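PDB 5WIX: p-47 protein from Clostridium botulinum E1 str. 'BoNT E Beluga', which is of unknown function but has the tulip-domain topology of bactericidal/permeability-increasing protein, and so may bind a lipid or another apolar ligand. Local coordinates for residues L283-I288 with L384-D389; R315-V320 with K331-C336. All blocks are in the same frame, centred on the assembly; numbering follows the deposited sequence.

In the fold
Both contacts lie in the tulip domain built from helix 370-390 and the antiparallel sheet that includes strands 293-307, 311-322, 328-343 and 348-363, far from the centre of the elongated chain. Contact 1 brings the helix against a loop between two short strands. It works through side chains: an aromatic pair and one bond from the buried Trp285 indole to the hydroxyl of the partly exposed Ser386. The exposed Tyr286 lies at the rim. Contact 2 joins neighbouring strands 311-322 and 328-343, mainly by backbone bonds. One face is mostly polar and more exposed; the other is apolar and turned to the helix. The contacts meet round Phe387, which packs on Leu316 and Met334; Leu384 and Arg388 also touch Met334.

Contact 1: L283-I288 with L384-D389; sequences LNWYGI and LKSFRD
The indole of Trp285 has an aromatic ring on each face. Phe387 comes to one face with its edge, and Tyr286 CD2 lies over the opposite face, toward the rim. At the edge of the indole, near its plane, sits Ser386 OG. In this tulip domain, helix 370-390 packs against the loop between strands 283-284 and 288-290.

Phe387 and Trp285 form a T-shaped (edge-to-face) pair. The ring centroid of Phe387 is 4.5 Å from that of the six-membered ring of Trp285, and the planes meet at 72°. CE1 of Phe387 reaches CD2 of Trp285, one of the two atoms shared by the indole rings, at 3.4 Å. CD1 of Phe387 lies farther along, 3.5 Å from CZ3 of Trp285. The indole CG is anti to the backbone N of Trp285 (chi1 -156°), on a side chain that leaves the loop toward the helix. Ile299 of strand 293-307 touches both Trp285 and Phe387, so the pair is also backed by the sheet.

The polar edge of the indole is satisfied by the helix. NE1 of Trp285 donates to OG of Ser386 at 2.9 Å, in a bent bond of 144°. The acceptor is tilted only modestly from the ring plane. The same hydroxyl has OH of Tyr286 at 2.8 Å, on the more exposed side of the contact. Ile288 adds an apolar touch beside these polar atoms: its CD1 rests 3.8 Å from CB of Ser386.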
# COMPACT_ATOMS: atom_id res chain seq x y z
N LEU A 283 -18.30 22.26 -15.14
CA LEU A 283 -17.24 22.90 -14.39
C LEU A 283 -17.16 24.39 -14.73
O LEU A 283 -16.89 24.76 -15.88
CB LEU A 283 -15.89 22.22 -14.67
CG LEU A 283 -15.96 20.70 -14.72
CD1 LEU A 283 -14.61 20.09 -15.14
CD2 LEU A 283 -16.42 20.14 -13.38
N ASN A 284 -17.38 25.26 -13.74
CA ASN A 284 -17.35 26.70 -14.03
C ASN A 284 -15.96 27.29 -13.85
O ASN A 284 -15.50 27.53 -12.71
CB ASN A 284 -18.37 27.43 -13.16
CG ASN A 284 -19.78 26.86 -13.32
OD1 ASN A 284 -20.29 26.72 -14.44
ND2 ASN A 284 -20.40 26.50 -12.20
N TRP A 285 -15.28 27.51 -14.97
CA TRP A 285 -13.93 28.05 -14.90
C TRP A 285 -13.92 29.43 -14.28
O TRP A 285 -14.93 30.15 -14.26
CB TRP A 285 -13.30 28.12 -16.28
CG TRP A 285 -11.83 28.10 -16.24
CD1 TRP A 285 -11.00 29.17 -16.37
CD2 TRP A 285 -11.00 26.96 -16.06
NE1 TRP A 285 -9.69 28.77 -16.29
CE2 TRP A 285 -9.66 27.41 -16.09
CE3 TRP A 285 -11.25 25.60 -15.86
CZ2 TRP A 285 -8.58 26.55 -15.94
CZ3 TRP A 285 -10.18 24.76 -15.71
CH2 TRP A 285 -8.86 25.23 -15.75
N TYR A 286 -12.76 29.81 -13.76
CA TYR A 286 -12.61 31.14 -13.21
C TYR A 286 -12.45 32.18 -14.33
O TYR A 286 -12.21 31.84 -15.48
CB TYR A 286 -11.43 31.18 -12.24
CG TYR A 286 -10.07 30.94 -12.86
CD1 TYR A 286 -9.34 31.99 -13.39
CD2 TYR A 286 -9.51 29.66 -12.90
CE1 TYR A 286 -8.09 31.78 -13.95
CE2 TYR A 286 -8.25 29.44 -13.45
CZ TYR A 286 -7.54 30.50 -13.97
OH TYR A 286 -6.30 30.31 -14.54
N GLY A 287 -12.58 33.46 -13.99
CA GLY A 287 -12.56 34.49 -15.01
C GLY A 287 -11.18 34.82 -15.60
O GLY A 287 -10.24 35.12 -14.85
N ILE A 288 -11.10 34.82 -16.93
CA ILE A 288 -9.91 35.24 -17.70
C ILE A 288 -10.09 36.57 -18.42
O ILE A 288 -11.00 36.68 -19.24
CB ILE A 288 -9.54 34.22 -18.79
CG1 ILE A 288 -9.35 32.82 -18.20
CG2 ILE A 288 -8.29 34.65 -19.53
CD1 ILE A 288 -9.60 31.73 -19.24
N LEU A 384 -8.00 27.68 -23.34
CA LEU A 384 -7.36 26.37 -23.48
C LEU A 384 -6.05 26.34 -22.68
O LEU A 384 -5.76 25.37 -21.95
CB LEU A 384 -7.11 26.05 -24.95
CG LEU A 384 -8.36 25.66 -25.74
CD1 LEU A 384 -8.05 25.39 -27.22
CD2 LEU A 384 -9.02 24.44 -25.11
N LYS A 385 -5.28 27.42 -22.79
CA LYS A 385 -4.06 27.54 -22.02
C LYS A 385 -4.38 27.42 -20.55
O LYS A 385 -3.77 26.63 -19.84
CB LYS A 385 -3.33 28.85 -22.36
CG LYS A 385 -2.85 28.86 -23.82
CD LYS A 385 -2.05 30.11 -24.20
CE LYS A 385 -1.52 30.01 -25.65
NZ LYS A 385 -0.72 31.21 -26.05
N SER A 386 -5.39 28.17 -20.11
CA SER A 386 -5.78 28.14 -18.71
C SER A 386 -6.02 26.72 -18.24
O SER A 386 -5.59 26.37 -17.15
CB SER A 386 -7.05 28.97 -18.49
OG SER A 386 -7.01 29.57 -17.19
N PHE A 387 -6.68 25.91 -19.07
CA PHE A 387 -7.01 24.53 -18.75
C PHE A 387 -5.76 23.67 -18.51
O PHE A 387 -5.49 23.19 -17.40
CB PHE A 387 -7.82 23.89 -19.88
CG PHE A 387 -9.17 24.50 -20.08
CD1 PHE A 387 -9.74 25.31 -19.11
CD2 PHE A 387 -9.88 24.24 -21.25
CE1 PHE A 387 -10.99 25.86 -19.32
CE2 PHE A 387 -11.13 24.79 -21.46
CZ PHE A 387 -11.69 25.60 -20.50
N ARG A 388 -5.03 23.48 -19.60
CA ARG A 388 -3.72 22.85 -19.56
C ARG A 388 -2.91 23.27 -18.34
O ARG A 388 -2.46 22.44 -17.56
CB ARG A 388 -2.94 23.17 -20.83
CG ARG A 388 -1.49 22.77 -20.74
CD ARG A 388 -0.77 23.01 -22.03
NE ARG A 388 -0.62 24.43 -22.28
CZ ARG A 388 -0.30 24.94 -23.46
NH1 ARG A 388 -0.12 24.13 -24.51
NH2 ARG A 388 -0.18 26.26 -23.59
N ASP A 389 -2.76 24.58 -18.15
CA ASP A 389 -1.96 25.10 -17.05
C ASP A 389 -2.38 24.50 -15.69
O ASP A 389 -1.54 24.34 -14.79
CB ASP A 389 -2.05 26.64 -17.01
CG ASP A 389 -1.12 27.32 -18.03
OD1 ASP A 389 -0.84 26.73 -19.11
OD2 ASP A 389 -0.68 28.46 -17.75

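Contact 2: R315-V320 with K331-C336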
# COMPACT_ATOMS: atom_id res chain seq x y z
N ARG A 315 -8.80 14.65 -21.23
CA ARG A 315 -9.66 14.81 -22.41
C ARG A 315 -10.92 15.56 -22.02
O ARG A 315 -11.88 14.96 -21.55
CB ARG A 315 -10.01 13.44 -22.99
CG ARG A 315 -10.00 13.38 -24.50
CD ARG A 315 -10.48 12.02 -25.00
NE ARG A 315 -9.68 10.92 -24.45
CZ ARG A 315 -10.17 9.71 -24.17
NH1 ARG A 315 -11.45 9.44 -24.37
NH2 ARG A 315 -9.37 8.76 -23.68
N LEU A 316 -10.90 16.88 -22.19
CA LEU A 316 -12.04 17.74 -21.86
C LEU A 316 -12.62 18.48 -23.06
O LEU A 316 -11.96 18.68 -24.08
CB LEU A 316 -11.64 18.77 -20.80
CG LEU A 316 -10.40 19.63 -21.07
CD1 LEU A 316 -10.69 20.81 -22.00
CD2 LEU A 316 -9.78 20.10 -19.75
N SER A 317 -13.86 18.93 -22.91
CA SER A 317 -14.45 19.81 -23.90
C SER A 317 -15.53 20.70 -23.29
O SER A 317 -16.21 20.33 -22.33
CB SER A 317 -15.03 19.01 -25.05
OG SER A 317 -16.32 18.54 -24.71
N GLY A 318 -15.68 21.89 -23.87
CA GLY A 318 -16.63 22.87 -23.38
C GLY A 318 -16.56 24.13 -24.23
O GLY A 318 -15.98 24.12 -25.31
N ILE A 319 -17.14 25.21 -23.73
CA ILE A 319 -17.25 26.44 -24.50
C ILE A 319 -16.93 27.67 -23.67
O ILE A 319 -16.80 27.59 -22.44
CB ILE A 319 -18.65 26.61 -25.08
CG1 ILE A 319 -19.69 26.15 -24.05
CG2 ILE A 319 -18.79 25.81 -26.37
CD1 ILE A 319 -20.23 27.26 -23.20
N VAL A 320 -16.80 28.81 -24.35
CA VAL A 320 -16.66 30.09 -23.68
C VAL A 320 -17.49 31.15 -24.39
O VAL A 320 -17.27 31.45 -25.56
CB VAL A 320 -15.18 30.54 -23.60
CG1 VAL A 320 -14.48 30.32 -24.93
CG2 VAL A 320 -15.10 31.98 -23.18
N LYS A 331 -16.22 27.01 -29.34
CA LYS A 331 -16.15 25.63 -28.84
C LYS A 331 -14.69 25.21 -28.60
O LYS A 331 -13.81 25.41 -29.44
CB LYS A 331 -16.87 24.66 -29.79
CG LYS A 331 -16.26 24.50 -31.17
CD LYS A 331 -17.19 23.68 -32.08
CE LYS A 331 -16.61 23.52 -33.49
NZ LYS A 331 -17.58 22.86 -34.43
N LEU A 332 -14.46 24.65 -27.41
CA LEU A 332 -13.13 24.34 -26.92
C LEU A 332 -12.89 22.82 -26.74
O LEU A 332 -13.62 22.16 -25.99
CB LEU A 332 -12.90 25.05 -25.58
CG LEU A 332 -13.10 26.56 -25.52
CD1 LEU A 332 -12.85 27.11 -24.12
CD2 LEU A 332 -12.18 27.23 -26.53
N ASN A 333 -11.88 22.27 -27.42
CA ASN A 333 -11.49 20.86 -27.23
C ASN A 333 -10.00 20.69 -26.93
O ASN A 333 -9.16 21.18 -27.69
CB ASN A 333 -11.83 20.03 -28.47
CG ASN A 333 -13.33 19.90 -28.71
OD1 ASN A 333 -13.92 18.85 -28.48
ND2 ASN A 333 -13.95 20.98 -29.21
N MET A 334 -9.67 19.99 -25.85
CA MET A 334 -8.26 19.69 -25.55
C MET A 334 -8.00 18.21 -25.23
O MET A 334 -8.81 17.55 -24.59
CB MET A 334 -7.78 20.53 -24.37
CG MET A 334 -6.30 20.42 -24.11
SD MET A 334 -5.67 21.68 -22.99
CE MET A 334 -6.46 21.10 -21.50
N GLU A 335 -6.87 17.70 -25.71
CA GLU A 335 -6.28 16.47 -25.15
C GLU A 335 -4.88 16.80 -24.67
O GLU A 335 -4.08 17.40 -25.40
CB GLU A 335 -6.24 15.33 -26.16
CG GLU A 335 -5.70 14.03 -25.55
CD GLU A 335 -5.48 12.89 -26.55
OE1 GLU A 335 -5.96 11.76 -26.29
OE2 GLU A 335 -4.82 13.11 -27.58
N CYS A 336 -4.57 16.40 -23.44
CA CYS A 336 -3.32 16.84 -22.81
C CYS A 336 -2.76 15.81 -21.83
O CYS A 336 -3.34 15.55 -20.77
CB CYS A 336 -3.53 18.16 -22.07
SG CYS A 336 -2.06 18.77 -21.20
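Leu332 O accepts Gly318 N at 3.0 Å and takes a CA-H...O contact from CA of Ser317 at 3.3 Å. The strands form an antiparallel beta hairpin, 311-322 with 328-343, in the sheet of a tulip domain. Leu332 N donates in turn to Gly318 O, closing one hydrogen-bonded pair. Leu316 and Met334 form the other, with Met334 N to Leu316 O nearly straight at 171°.

The face with Leu316, Leu332 and Met334 is apolar and buried. Leu316 crosses Met334 obliquely, with CD1 of Leu316 3.8 Å from CB of Met334. The Met334 chain bends at its end (chi3 69°), and its CE lies 3.9 Å from CD2 of Leu316. CD1 of Leu332 lies 3.7 Å from CG1 of Val320. Phe387 of helix 370-390 covers both Leu316 and Met334.

The face with Arg315, Ser317, Asn333, Lys331 and Glu335 is mostly polar, with Ile319 as its apolar member. Ser317 OG bonds to Asp301 of the adjoining strand 293-307, while its CB meets OD1 of Asn333 at 3.6 Å. Arg315 and Glu335 carry opposite charges, but NE of Arg315 stays 4.2 Å from OE1 of Glu335, beyond a salt bridge.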